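Local structure of carbonic anhydrase (Sordaria macrospora, 4O1K) at residues L89-M92 / S93-E96. The protein catalyses the reversible hydration of carbon dioxide to bicarbonate as a zinc-dependent, tetrameric carbonic anhydrase of the beta class. Sequence-based numbering, arbitrary orientation.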
loop_
_atom_site.group_PDB
_atom_site.type_symbol
_atom_site.label_atom_id
_atom_site.label_comp_id
_atom_site.label_asym_id
_atom_site.label_seq_id
_atom_site.Cartn_x
_atom_site.Cartn_y
_atom_site.Cartn_z
ATOM N N LEU A 89 1.316 -0.191 -4.700
ATOM C CA LEU A 89 0.823 -1.113 -5.747
ATOM C C LEU A 89 0.168 -0.377 -6.892
ATOM O O LEU A 89 0.130 -0.867 -8.016
ATOM C CB LEU A 89 -0.223 -2.037 -5.156
ATOM C CG LEU A 89 -0.644 -3.183 -6.066
ATOM C CD1 LEU A 89 0.619 -3.985 -6.420
ATOM C CD2 LEU A 89 -1.729 -4.063 -5.401
ATOM N N ASN A 90 -0.378 0.792 -6.598
ATOM C CA ASN A 90 -1.039 1.597 -7.618
ATOM C C ASN A 90 -0.024 1.831 -8.773
ATOM O O ASN A 90 -0.189 1.297 -9.916
ATOM C CB ASN A 90 -1.515 2.878 -6.925
ATOM C CG ASN A 90 -2.389 3.729 -7.798
ATOM O OD1 ASN A 90 -2.252 3.711 -9.025
ATOM N ND2 ASN A 90 -3.291 4.491 -7.178
ATOM N N VAL A 91 1.057 2.546 -8.461
ATOM C CA VAL A 91 2.066 2.868 -9.479
ATOM C C VAL A 91 2.859 1.654 -9.936
ATOM O O VAL A 91 3.204 1.544 -11.127
ATOM C CB VAL A 91 3.028 4.022 -9.037
ATOM C CG1 VAL A 91 4.106 3.517 -8.090
ATOM C CG2 VAL A 91 3.722 4.652 -10.230
ATOM N N MET A 92 3.167 0.747 -9.011
ATOM C CA MET A 92 3.959 -0.416 -9.407
ATOM C C MET A 92 3.212 -1.266 -10.422
ATOM O O MET A 92 3.778 -1.742 -11.424
ATOM C CB MET A 92 4.337 -1.253 -8.195
ATOM C CG MET A 92 5.343 -0.579 -7.310
ATOM S SD MET A 92 6.925 -0.517 -8.204
ATOM C CE MET A 92 7.031 1.233 -8.452
ATOM N N SER A 93 1.919 -1.415 -10.197
ATOM C CA SER A 93 1.120 -2.218 -11.102
ATOM C C SER A 93 0.947 -1.463 -12.415
ATOM O O SER A 93 0.933 -2.074 -13.503
ATOM C CB SER A 93 -0.224 -2.599 -10.464
ATOM O OG SER A 93 -0.996 -1.451 -10.234
ATOM N N VAL A 94 0.858 -0.137 -12.361
ATOM C CA VAL A 94 0.827 0.527 -13.663
ATOM C C VAL A 94 2.152 0.473 -14.493
ATOM O O VAL A 94 2.112 0.373 -15.733
ATOM C CB VAL A 94 0.220 1.904 -13.590
ATOM C CG1 VAL A 94 1.175 2.890 -13.039
ATOM C CG2 VAL A 94 -0.132 2.316 -14.949
ATOM N N ILE A 95 3.307 0.501 -13.831
ATOM C CA ILE A 95 4.590 0.343 -14.530
ATOM C C ILE A 95 4.658 -1.062 -15.118
ATOM O O ILE A 95 5.000 -1.271 -16.312
ATOM C CB ILE A 95 5.761 0.575 -13.554
ATOM C CG1 ILE A 95 5.752 2.036 -13.111
ATOM C CG2 ILE A 95 7.116 0.212 -14.202
ATOM C CD1 ILE A 95 6.812 2.390 -12.058
ATOM N N GLU A 96 4.335 -2.040 -14.286
ATOM C CA GLU A 96 4.336 -3.427 -14.742
ATOM C C GLU A 96 3.455 -3.609 -15.980
ATOM O O GLU A 96 3.869 -4.223 -16.978
ATOM C CB GLU A 96 3.822 -4.319 -13.609
ATOM C CG GLU A 96 3.473 -5.736 -14.033
ATOM C CD GLU A 96 4.623 -6.681 -13.808
ATOM O OE1 GLU A 96 5.762 -6.260 -14.081
ATOM O OE2 GLU A 96 4.388 -7.821 -13.345
#
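S93 folds its hydroxyl back onto the preceding turn of the helix, where OG lies 2.6 Å from L89 O and 2.9 Å from N90 O. Its single proton can serve one of these carbonyls at a time. The torsion responsible is chi1 at 64°, which sets OG between the backbone N and carbonyl carbon of its own residue. Serine suits the site: a small hydroxyl side chain fits against M130 of the second subunit and can find its acceptors in its own helix.

The same carbonyls belong to the i to i+4 backbone ladder. L89 O also receives S93 N at 2.9 Å, from well above the carbonyl plane, while the carbonyls of N90, V91 and M92 accept the backbone N-H groups of V94, I95 and E96. The bond from E96 N to M92 O is the straightest, 169° at the hydrogen.

These two turns open helix 89-100, which packs beside strand 74-79 of the beta-carbonic anhydrase alpha/beta core and borders other subunits of the tetramer. The carboxylate of D88, just before it, accepts weak hydrogen bonds from the backbone N of N90 and V91, and D88 of the second subunit accepts N90 ND2, a role that fits an amide in a buried interface.

Apolar contacts occupy another side of the helix. M92 and I95 lie alongside each other; the flexible thioether chain, bent at chi2 and chi3, brings CE within 3.8 Å of I95 CD1, and branched, apolar I95 fits a buried surface where both touch V84 and T176. V91 CG2 sits 4.2 Å from both V94 CG1 and I95 CD1, and the two compact valines reach strand 74-79 at H77 and F75 respectively.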